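Local coordinates for protein NeuRonal IgCAM-5 (Caenorhabditis elegans, PDB 6ON6) that probably acts as a neuronal cell-surface adhesion receptor, its first immunoglobulin domain pairing with a second copy to form a homodimer, at residues A[87-92]-A[103-109]; A[61-66]-A[77-83]; A[4-8]-A[30-36]. All coordinates share one frame; numbering follows the deposited sequence.

Contact 1 (A[87-92]-A[103-109]); sequences DRGNYS and STGELDV. With NAG (2-acetamido-2-deoxy-beta-D-glucopyranose), chain C.
Thr104 meets the facing strand with both branches: OG1 rests against Ser92 CB, and CG2 lies 3.9 Å from Asn90 CB. Pro46 of the second subunit packs on Ser92 and Thr104. At Gly105 the backbone N and O bond to Tyr91 O and Tyr91 N, each at 2.9 Å. Glu106, its CG anti to the backbone N (chi1 -166°) and its chain extended, carries OE2, an acceptor well suited to an acetamido N-H, to a 2.9 Å bond from NAG N2; the same sugar is joined covalently to Asn90 ND2. Leu107 turns to the opposite face and sets CB 3.8 Å from Tyr91 CE1. Its backbone pairs with Gly89, whose phi of 141° would jam any CB against the preceding carbonyl. Val109 supports the stem of Arg88, CG2 to CG 3.6 Å, and its O accepts from Arg88 NH2 at 3.0 Å, from above the carbonyl plane, and weakly from NE. With an alanine at Arg88, Val109 O would probably lose both donors and Glu85 its salt-bridge mate. Behind this pairing, Tyr91 OH donates in plane to a lone pair of Asp87 O at 2.6 Å, the tyrosine corner at the start of strand F, beside the F-G hairpin of an immunoglobulin domain.

Contact 2 (A[61-66]-A[77-83]); sequences NKYELK and VLTIKNV
Tyr63 and Ile80 run alongside each other, both directed into the sandwich, on the inner face of the D-E hairpin of the immunoglobulin fold. In the antiparallel backbone ladder, Glu64 and Thr79 bond through both N-H groups, Thr79 N reaching Glu64 O at 2.8 Å, and Lys66 and Val77 form the next such pair. Beyond the strand end, Lys81 N still bonds to Lys62 O at 2.9 Å.

Apolar packing occupies the face of Tyr63, Leu65, Leu78 and Ile80. Ile80 CG1 sits at the edge of the Tyr63 ring, 4.2 Å from CE1, while Lys62 CG lies over one face of that ring, offset toward its rim. Leu50 and Val56 also pack against Tyr63, so a large flat side chain suits this spot between strands.

On the outer face, waters bridge the polar groups. Glu64 OE1 accepts from one water that also donates to Thr79 OG1, and from a second that weakly links it to Lys81 NZ. A third water accepts from Lys66 NZ at 2.7 Å and donates to Val77 O and Thr79 OG1. Outside the hairpin, Thr79 OG1 bonds to Asp25 and Lys81 NZ forms a salt bridge with Asp23.

The charged end of Lys62 goes the other way. With CG anti to the backbone N (chi1 177°) and a bend at chi2, the chain brings NZ to a salt bridge with Asp87, and NZ donates a 2.9 Å hydrogen bond to Lys81 O, nearly in line with that carbonyl.

Contact 3 (A[4-8]-A[30-36]); sequences APPTI and VNDLGSH
Pro6 sets its ring against both the Asp32 carbonyl and the His36 side chain. Its CG lies 3.2 Å from Asp32 O and 3.5 Å from His36 ND1, the proline and histidine side chains crossing at about a right angle, and its CB reaches Val30 CG1 at 4.2 Å. Lacking an N-H, Pro6 cannot bond to Asp32 O, and a proline fits here, where backbone pairing stops and ring carbons do the touching. One residue on, pairing begins: Thr7 N bonds to Asn31 O at 2.9 Å and Asn31 N to Thr7 O at 2.8 Å. Ala4 adds a small contact, its CB resting against the carboxylate of Asp32.

This is where the short first strand, A, joins strand B at the margin of the sheet made by 7-8, 24-31, 75-80 and 63-69 in the immunoglobulin sandwich.

Two waters bind the polar edge together. The chi1 of Thr7 (52°) sets OG1 between the backbone N and the carbonyl carbon, alongside Asn31 CB. There it donates to one water at 2.6 Å, which in turn donates to Pro5 O and Asp32 OD2; it accepts from another water held by Asn31 ND2, an amide also bonded to Gln9. Asp32 itself has positive phi, a conformation aspartate tolerates better than a beta-branched residue would.

Further out, a type II' turn from Leu33 to His36, with Gly34 at its positive-phi corner, fixes the imidazole. His36 N and His36 ND1 both bond to Leu33 O, one from above and one from below its carbonyl plane, the ND1 bond at 3.2 Å and with the oxygen in the ring plane. Ile95 packs on Val30, Leu33 and His36, and Thr97 on both Pro6 and His36.

How the contacts relate
From the N terminus, contact 3 comes first: 30-36 returns to 4-8 and closes a loop of 21 residues that includes strand 16-19. Contact 2 then closes the hairpin of 63-69 and 75-80, and contact 1 that of 89-95 and 101-110. The three stand in series, none nested or crossed. Contacts 3 and 2 lie at the two margins of one sheet, whose strands 24-31 and 75-80 are neighbours; contact 1 belongs to the facing sheet. Contacts 1 and 2 meet across the sandwich, through Tyr91 on Ile80, Val109 on Val83 and the Asp87-Lys62 bridge. Contact 3, about 23 Å from either by centres, touches contact 1 through Ile8 on Ser103.

Contact 1 (A[87-92]-A[103-109])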
loop_
_atom_site.group_PDB
_atom_site.type_symbol
_atom_site.label_atom_id
_atom_site.label_comp_id
_atom_site.label_asym_id
_atom_site.label_seq_id
_atom_site.Cartn_x
_atom_site.Cartn_y
_atom_site.Cartn_z
ATOM N N ASP A 87 -11.056 -4.644 -11.952
ATOM C CA ASP A 87 -9.831 -5.309 -11.502
ATOM C C ASP A 87 -8.689 -5.220 -12.497
ATOM O O ASP A 87 -7.567 -5.625 -12.140
ATOM C CB ASP A 87 -10.144 -6.777 -11.216
ATOM C CG ASP A 87 -11.168 -6.936 -10.108
ATOM O OD1 ASP A 87 -10.994 -6.288 -9.063
ATOM O OD2 ASP A 87 -12.121 -7.698 -10.285
ATOM N N ARG A 88 -8.910 -4.739 -13.724
ATOM C CA ARG A 88 -7.806 -4.547 -14.667
ATOM C C ARG A 88 -6.718 -3.695 -14.035
ATOM O O ARG A 88 -7.015 -2.694 -13.371
ATOM C CB ARG A 88 -8.269 -3.741 -15.874
ATOM C CG ARG A 88 -9.119 -4.450 -16.860
ATOM C CD ARG A 88 -9.479 -3.503 -18.007
ATOM N NE ARG A 88 -10.300 -4.240 -18.957
ATOM C CZ ARG A 88 -11.560 -3.968 -19.259
ATOM N NH1 ARG A 88 -12.172 -2.912 -18.735
ATOM N NH2 ARG A 88 -12.195 -4.748 -20.124
ATOM N N GLY A 89 -5.451 -4.051 -14.301
ATOM C CA GLY A 89 -4.363 -3.174 -13.931
ATOM C C GLY A 89 -3.174 -3.941 -13.413
ATOM O O GLY A 89 -3.052 -5.142 -13.627
ATOM N N ASN A 90 -2.332 -3.224 -12.690
ATOM C CA ASN A 90 -1.021 -3.749 -12.320
ATOM C C ASN A 90 -0.969 -4.054 -10.837
ATOM O O ASN A 90 -1.323 -3.214 -10.007
ATOM C CB ASN A 90 0.077 -2.754 -12.662
ATOM C CG ASN A 90 0.450 -2.804 -14.097
ATOM O OD1 ASN A 90 0.763 -3.871 -14.630
ATOM N ND2 ASN A 90 0.422 -1.660 -14.757
ATOM N N TYR A 91 -0.566 -5.268 -10.513
ATOM C CA TYR A 91 -0.521 -5.757 -9.147
ATOM C C TYR A 91 0.936 -5.944 -8.811
ATOM O O TYR A 91 1.686 -6.541 -9.599
ATOM C CB TYR A 91 -1.262 -7.097 -9.017
ATOM C CG TYR A 91 -2.772 -6.900 -9.209
ATOM C CD1 TYR A 91 -3.295 -6.725 -10.482
ATOM C CD2 TYR A 91 -3.654 -6.791 -8.115
ATOM C CE1 TYR A 91 -4.686 -6.495 -10.680
ATOM C CE2 TYR A 91 -5.019 -6.583 -8.330
ATOM C CZ TYR A 91 -5.474 -6.428 -9.583
ATOM O OH TYR A 91 -6.823 -6.209 -9.697
ATOM N N SER A 92 1.342 -5.475 -7.649
ATOM C CA SER A 92 2.738 -5.624 -7.285
ATOM C C SER A 92 2.870 -6.244 -5.895
ATOM O O SER A 92 2.029 -6.052 -5.015
ATOM C CB SER A 92 3.444 -4.275 -7.485
ATOM O OG SER A 92 3.077 -3.408 -6.455
ATOM N N SER A 103 8.002 -6.857 -7.446
ATOM C CA SER A 103 7.699 -7.546 -8.684
ATOM C C SER A 103 6.254 -7.186 -9.035
ATOM O O SER A 103 5.375 -7.152 -8.151
ATOM C CB SER A 103 7.762 -9.038 -8.434
ATOM O OG SER A 103 7.620 -9.749 -9.633
ATOM N N THR A 104 6.001 -6.945 -10.323
ATOM C CA THR A 104 4.701 -6.471 -10.806
ATOM C C THR A 104 4.224 -7.303 -11.987
ATOM O O THR A 104 5.018 -7.695 -12.858
ATOM C CB THR A 104 4.827 -5.047 -11.292
ATOM O OG1 THR A 104 5.346 -4.224 -10.240
ATOM C CG2 THR A 104 3.429 -4.476 -11.711
ATOM N N GLY A 105 2.912 -7.572 -12.032
ATOM C CA GLY A 105 2.321 -8.201 -13.191
ATOM C C GLY A 105 0.984 -7.547 -13.510
ATOM O O GLY A 105 0.363 -6.909 -12.657
ATOM N N GLU A 106 0.575 -7.680 -14.760
ATOM C CA GLU A 106 -0.664 -7.060 -15.237
ATOM C C GLU A 106 -1.796 -8.072 -15.296
ATOM O O GLU A 106 -1.598 -9.234 -15.668
ATOM C CB GLU A 106 -0.464 -6.504 -16.645
ATOM C CG GLU A 106 -1.586 -5.567 -17.077
ATOM C CD GLU A 106 -1.166 -4.552 -18.156
ATOM O OE1 GLU A 106 -0.015 -4.605 -18.666
ATOM O OE2 GLU A 106 -2.008 -3.686 -18.480
ATOM N N LEU A 107 -3.010 -7.617 -14.948
ATOM C CA LEU A 107 -4.225 -8.384 -15.195
ATOM C C LEU A 107 -4.967 -7.708 -16.328
ATOM O O LEU A 107 -5.355 -6.538 -16.210
ATOM C CB LEU A 107 -5.097 -8.451 -13.951
ATOM C CG LEU A 107 -6.454 -9.162 -14.103
ATOM C CD1 LEU A 107 -6.268 -10.595 -14.575
ATOM C CD2 LEU A 107 -7.223 -9.159 -12.811
ATOM N N ASP A 108 -5.175 -8.439 -17.408
ATOM C CA ASP A 108 -6.027 -8.004 -18.508
ATOM C C ASP A 108 -7.394 -8.665 -18.354
ATOM O O ASP A 108 -7.479 -9.862 -18.097
ATOM C CB ASP A 108 -5.372 -8.454 -19.812
ATOM C CG ASP A 108 -5.907 -7.754 -21.024
ATOM O OD1 ASP A 108 -6.741 -6.844 -20.877
ATOM O OD2 ASP A 108 -5.473 -8.119 -22.141
ATOM N N VAL A 109 -8.464 -7.887 -18.502
ATOM C CA VAL A 109 -9.812 -8.432 -18.345
ATOM C C VAL A 109 -10.531 -8.364 -19.684
ATOM O O VAL A 109 -10.668 -7.282 -20.268
ATOM C CB VAL A 109 -10.602 -7.733 -17.227
ATOM C CG1 VAL A 109 -12.009 -8.335 -17.109
ATOM C CG2 VAL A 109 -9.814 -7.852 -15.906
HETATM C C1 NAG C . 0.815 -1.678 -16.146
HETATM C C2 NAG C . -0.094 -0.795 -17.005
HETATM C C3 NAG C . 0.422 -0.711 -18.443
HETATM C C4 NAG C . 1.902 -0.355 -18.481
HETATM C C5 NAG C . 2.694 -1.293 -17.579
HETATM C C6 NAG C . 4.157 -0.924 -17.476
HETATM C C7 NAG C . -2.521 -0.554 -16.730
HETATM C C8 NAG C . -2.249 0.898 -16.468
HETATM N N2 NAG C . -1.452 -1.312 -16.986
HETATM O O3 NAG C . -0.324 0.283 -19.137
HETATM O O4 NAG C . 2.388 -0.459 -19.814
HETATM O O5 NAG C . 2.161 -1.227 -16.250
HETATM O O6 NAG C . 4.920 -1.958 -16.863
HETATM O O7 NAG C . -3.656 -1.021 -16.712
#

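Contact 2 (A[61-66]-A[77-83])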
loop_
_atom_site.group_PDB
_atom_site.type_symbol
_atom_site.label_atom_id
_atom_site.label_comp_id
_atom_site.label_asym_id
_atom_site.label_seq_id
_atom_site.Cartn_x
_atom_site.Cartn_y
_atom_site.Cartn_z
ATOM N N ASN A 61 -13.989 -11.479 0.997
ATOM C CA ASN A 61 -14.665 -12.283 -0.019
ATOM C C ASN A 61 -14.176 -11.988 -1.432
ATOM O O ASN A 61 -14.545 -12.721 -2.364
ATOM C CB ASN A 61 -16.185 -12.092 0.054
ATOM C CG ASN A 61 -16.767 -12.626 1.339
ATOM O OD1 ASN A 61 -16.290 -13.631 1.872
ATOM N ND2 ASN A 61 -17.794 -11.950 1.856
ATOM N N LYS A 62 -13.391 -10.930 -1.619
ATOM C CA LYS A 62 -12.882 -10.539 -2.935
ATOM C C LYS A 62 -11.416 -10.925 -3.161
ATOM O O LYS A 62 -11.040 -11.373 -4.245
ATOM C CB LYS A 62 -12.993 -9.022 -3.068
ATOM C CG LYS A 62 -12.414 -8.477 -4.395
ATOM C CD LYS A 62 -13.196 -9.020 -5.611
ATOM C CE LYS A 62 -12.659 -8.374 -6.918
ATOM N NZ LYS A 62 -13.491 -8.744 -8.123
ATOM N N TYR A 63 -10.587 -10.734 -2.161
ATOM C CA TYR A 63 -9.165 -11.017 -2.222
ATOM C C TYR A 63 -8.909 -12.054 -1.163
ATOM O O TYR A 63 -9.441 -11.971 -0.041
ATOM C CB TYR A 63 -8.408 -9.800 -1.808
ATOM C CG TYR A 63 -8.626 -8.656 -2.723
ATOM C CD1 TYR A 63 -8.119 -8.675 -4.011
ATOM C CD2 TYR A 63 -9.371 -7.572 -2.318
ATOM C CE1 TYR A 63 -8.343 -7.628 -4.867
ATOM C CE2 TYR A 63 -9.582 -6.527 -3.143
ATOM C CZ TYR A 63 -9.064 -6.545 -4.416
ATOM O OH TYR A 63 -9.309 -5.480 -5.231
ATOM N N GLU A 64 -8.101 -13.027 -1.526
ATOM C CA GLU A 64 -7.665 -14.018 -0.582
ATOM C C GLU A 64 -6.156 -13.997 -0.600
ATOM O O GLU A 64 -5.527 -13.747 -1.632
ATOM C CB GLU A 64 -8.202 -15.416 -0.923
ATOM C CG GLU A 64 -9.717 -15.483 -1.027
ATOM C CD GLU A 64 -10.226 -16.894 -1.231
ATOM O OE1 GLU A 64 -9.380 -17.793 -1.430
ATOM O OE2 GLU A 64 -11.465 -17.105 -1.170
ATOM N N LEU A 65 -5.581 -14.230 0.550
ATOM C CA LEU A 65 -4.139 -14.314 0.643
ATOM C C LEU A 65 -3.798 -15.613 1.330
ATOM O O LEU A 65 -4.344 -15.915 2.395
ATOM C CB LEU A 65 -3.552 -13.155 1.438
ATOM C CG LEU A 65 -2.046 -13.232 1.648
ATOM C CD1 LEU A 65 -1.345 -12.967 0.341
ATOM C CD2 LEU A 65 -1.687 -12.213 2.687
ATOM N N LYS A 66 -2.919 -16.387 0.699
ATOM C CA LYS A 66 -2.341 -17.570 1.318
ATOM C C LYS A 66 -0.888 -17.237 1.565
ATOM O O LYS A 66 -0.054 -17.348 0.658
ATOM C CB LYS A 66 -2.502 -18.798 0.428
ATOM C CG LYS A 66 -3.958 -19.221 0.374
ATOM C CD LYS A 66 -4.158 -20.519 -0.369
ATOM C CE LYS A 66 -3.811 -20.390 -1.854
ATOM N NZ LYS A 66 -4.940 -19.742 -2.607
ATOM N N VAL A 77 0.448 -16.079 -2.213
ATOM C CA VAL A 77 -0.469 -16.157 -3.341
ATOM C C VAL A 77 -1.658 -15.264 -3.044
ATOM O O VAL A 77 -2.389 -15.495 -2.067
ATOM C CB VAL A 77 -0.959 -17.588 -3.583
ATOM C CG1 VAL A 77 -1.859 -17.627 -4.796
ATOM C CG2 VAL A 77 0.219 -18.530 -3.772
ATOM N N LEU A 78 -1.833 -14.254 -3.875
ATOM C CA LEU A 78 -2.979 -13.358 -3.801
ATOM C C LEU A 78 -3.985 -13.792 -4.860
ATOM O O LEU A 78 -3.665 -13.832 -6.050
ATOM C CB LEU A 78 -2.522 -11.941 -4.111
ATOM C CG LEU A 78 -3.695 -10.972 -4.101
ATOM C CD1 LEU A 78 -4.111 -10.714 -2.660
ATOM C CD2 LEU A 78 -3.222 -9.727 -4.782
ATOM N N THR A 79 -5.199 -14.122 -4.437
ATOM C CA THR A 79 -6.263 -14.451 -5.380
ATOM C C THR A 79 -7.194 -13.262 -5.528
ATOM O O THR A 79 -7.606 -12.671 -4.522
ATOM C CB THR A 79 -7.067 -15.647 -4.878
ATOM O OG1 THR A 79 -6.194 -16.772 -4.764
ATOM C CG2 THR A 79 -8.212 -15.968 -5.800
ATOM N N ILE A 80 -7.470 -12.893 -6.772
ATOM C CA ILE A 80 -8.556 -11.954 -7.086
ATOM C C ILE A 80 -9.730 -12.790 -7.545
ATOM O O ILE A 80 -9.692 -13.439 -8.594
ATOM C CB ILE A 80 -8.152 -10.953 -8.170
ATOM C CG1 ILE A 80 -6.872 -10.250 -7.733
ATOM C CG2 ILE A 80 -9.240 -9.896 -8.351
ATOM C CD1 ILE A 80 -5.864 -10.264 -8.736
ATOM N N LYS A 81 -10.773 -12.820 -6.734
ATOM C CA LYS A 81 -11.945 -13.608 -7.069
ATOM C C LYS A 81 -12.862 -12.810 -7.981
ATOM O O LYS A 81 -12.969 -11.583 -7.864
ATOM C CB LYS A 81 -12.712 -13.943 -5.786
ATOM C CG LYS A 81 -11.902 -14.788 -4.760
ATOM C CD LYS A 81 -11.818 -16.218 -5.204
ATOM C CE LYS A 81 -13.191 -16.875 -4.963
ATOM N NZ LYS A 81 -13.267 -18.318 -5.383
ATOM N N ASN A 82 -13.603 -13.522 -8.838
ATOM C CA ASN A 82 -14.735 -12.916 -9.549
ATOM C C ASN A 82 -14.299 -11.662 -10.313
ATOM O O ASN A 82 -14.813 -10.572 -10.128
ATOM C CB ASN A 82 -15.891 -12.595 -8.581
ATOM C CG ASN A 82 -17.111 -12.091 -9.292
ATOM O OD1 ASN A 82 -17.373 -12.449 -10.446
ATOM N ND2 ASN A 82 -17.839 -11.212 -8.617
ATOM N N VAL A 83 -13.308 -11.838 -11.192
ATOM C CA VAL A 83 -12.680 -10.686 -11.825
ATOM C C VAL A 83 -13.694 -9.848 -12.606
ATOM O O VAL A 83 -14.571 -10.387 -13.288
ATOM C CB VAL A 83 -11.532 -11.198 -12.720
ATOM C CG1 VAL A 83 -11.156 -10.156 -13.715
ATOM C CG2 VAL A 83 -10.341 -11.615 -11.839
HETATM O O HOH W 1 -7.824 -18.873 -3.494
HETATM O O HOH W 2 -10.579 -19.179 -3.712
HETATM O O HOH W 3 -4.846 -17.013 -2.423
#

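Contact 3 (A[4-8]-A[30-36])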
loop_
_atom_site.group_PDB
_atom_site.type_symbol
_atom_site.label_atom_id
_atom_site.label_comp_id
_atom_site.label_asym_id
_atom_site.label_seq_id
_atom_site.Cartn_x
_atom_site.Cartn_y
_atom_site.Cartn_z
ATOM N N ALA A 4 22.159 -12.790 2.961
ATOM C CA ALA A 4 21.505 -12.464 1.701
ATOM C C ALA A 4 20.301 -11.596 1.966
ATOM O O ALA A 4 19.576 -11.833 2.931
ATOM C CB ALA A 4 21.074 -13.721 0.981
ATOM N N PRO A 5 20.097 -10.597 1.112
ATOM C CA PRO A 5 18.886 -9.787 1.181
ATOM C C PRO A 5 17.713 -10.566 0.616
ATOM O O PRO A 5 17.905 -11.569 -0.084
ATOM C CB PRO A 5 19.232 -8.596 0.273
ATOM C CG PRO A 5 20.157 -9.176 -0.744
ATOM C CD PRO A 5 20.978 -10.182 0.004
ATOM N N PRO A 6 16.480 -10.162 0.897
ATOM C CA PRO A 6 15.356 -10.788 0.197
ATOM C C PRO A 6 15.477 -10.593 -1.301
ATOM O O PRO A 6 15.856 -9.518 -1.779
ATOM C CB PRO A 6 14.133 -10.031 0.742
ATOM C CG PRO A 6 14.556 -9.609 2.116
ATOM C CD PRO A 6 16.058 -9.340 2.038
ATOM N N THR A 7 15.071 -11.623 -2.049
ATOM C CA THR A 7 14.962 -11.519 -3.490
ATOM C C THR A 7 13.653 -12.185 -3.904
ATOM O O THR A 7 13.122 -13.048 -3.206
ATOM C CB THR A 7 16.191 -12.158 -4.197
ATOM O OG1 THR A 7 16.367 -13.488 -3.700
ATOM C CG2 THR A 7 17.458 -11.312 -3.972
ATOM N N ILE A 8 13.183 -11.829 -5.075
ATOM C CA ILE A 8 11.937 -12.402 -5.566
ATOM C C ILE A 8 12.260 -13.387 -6.680
ATOM O O ILE A 8 12.888 -13.023 -7.688
ATOM C CB ILE A 8 10.942 -11.319 -5.989
ATOM C CG1 ILE A 8 10.465 -10.544 -4.748
ATOM C CG2 ILE A 8 9.777 -11.959 -6.681
ATOM C CD1 ILE A 8 9.675 -9.273 -5.047
ATOM N N VAL A 30 9.360 -15.439 -2.388
ATOM C CA VAL A 30 10.402 -14.608 -1.821
ATOM C C VAL A 30 11.443 -15.513 -1.213
ATOM O O VAL A 30 11.133 -16.308 -0.315
ATOM C CB VAL A 30 9.870 -13.630 -0.774
ATOM C CG1 VAL A 30 11.045 -12.720 -0.379
ATOM C CG2 VAL A 30 8.657 -12.851 -1.293
ATOM N N ASN A 31 12.689 -15.369 -1.683
ATOM C CA ASN A 31 13.839 -16.050 -1.107
ATOM C C ASN A 31 14.477 -15.108 -0.100
ATOM O O ASN A 31 14.550 -13.890 -0.326
ATOM C CB ASN A 31 14.840 -16.445 -2.198
ATOM C CG ASN A 31 14.292 -17.535 -3.094
ATOM O OD1 ASN A 31 13.498 -18.364 -2.645
ATOM N ND2 ASN A 31 14.643 -17.496 -4.370
ATOM N N ASP A 32 14.931 -15.687 1.020
ATOM C CA ASP A 32 15.659 -14.947 2.055
ATOM C C ASP A 32 14.855 -13.771 2.626
ATOM O O ASP A 32 15.368 -12.669 2.821
ATOM C CB ASP A 32 17.042 -14.524 1.550
ATOM C CG ASP A 32 17.865 -15.716 1.087
ATOM O OD1 ASP A 32 18.050 -16.650 1.893
ATOM O OD2 ASP A 32 18.270 -15.734 -0.091
ATOM N N LEU A 33 13.552 -13.993 2.856
ATOM C CA LEU A 33 12.707 -12.919 3.378
ATOM C C LEU A 33 13.144 -12.483 4.772
ATOM O O LEU A 33 13.114 -11.288 5.090
ATOM C CB LEU A 33 11.235 -13.354 3.386
ATOM C CG LEU A 33 10.283 -12.275 3.893
ATOM C CD1 LEU A 33 10.213 -11.126 2.902
ATOM C CD2 LEU A 33 8.902 -12.862 4.143
ATOM N N GLY A 34 13.599 -13.426 5.602
ATOM C CA GLY A 34 13.893 -13.084 6.985
ATOM C C GLY A 34 12.704 -12.445 7.681
ATOM O O GLY A 34 11.563 -12.907 7.584
ATOM N N SER A 35 12.967 -11.356 8.396
ATOM C CA SER A 35 11.953 -10.653 9.163
ATOM C C SER A 35 11.284 -9.556 8.363
ATOM O O SER A 35 10.548 -8.742 8.934
ATOM C CB SER A 35 12.595 -10.026 10.386
ATOM O OG SER A 35 13.643 -9.179 9.957
ATOM N N HIS A 36 11.521 -9.508 7.063
ATOM C CA HIS A 36 10.916 -8.463 6.270
ATOM C C HIS A 36 9.436 -8.739 6.026
ATOM O O HIS A 36 8.946 -9.861 6.178
ATOM C CB HIS A 36 11.681 -8.287 4.970
ATOM C CG HIS A 36 13.001 -7.615 5.151
ATOM N ND1 HIS A 36 14.177 -8.312 5.340
ATOM C CD2 HIS A 36 13.330 -6.303 5.183
ATOM C CE1 HIS A 36 15.170 -7.453 5.471
ATOM N NE2 HIS A 36 14.687 -6.230 5.373
HETATM O O HOH W 4 18.125 -13.697 -1.802
HETATM O O HOH W 5 16.409 -15.312 -5.679
#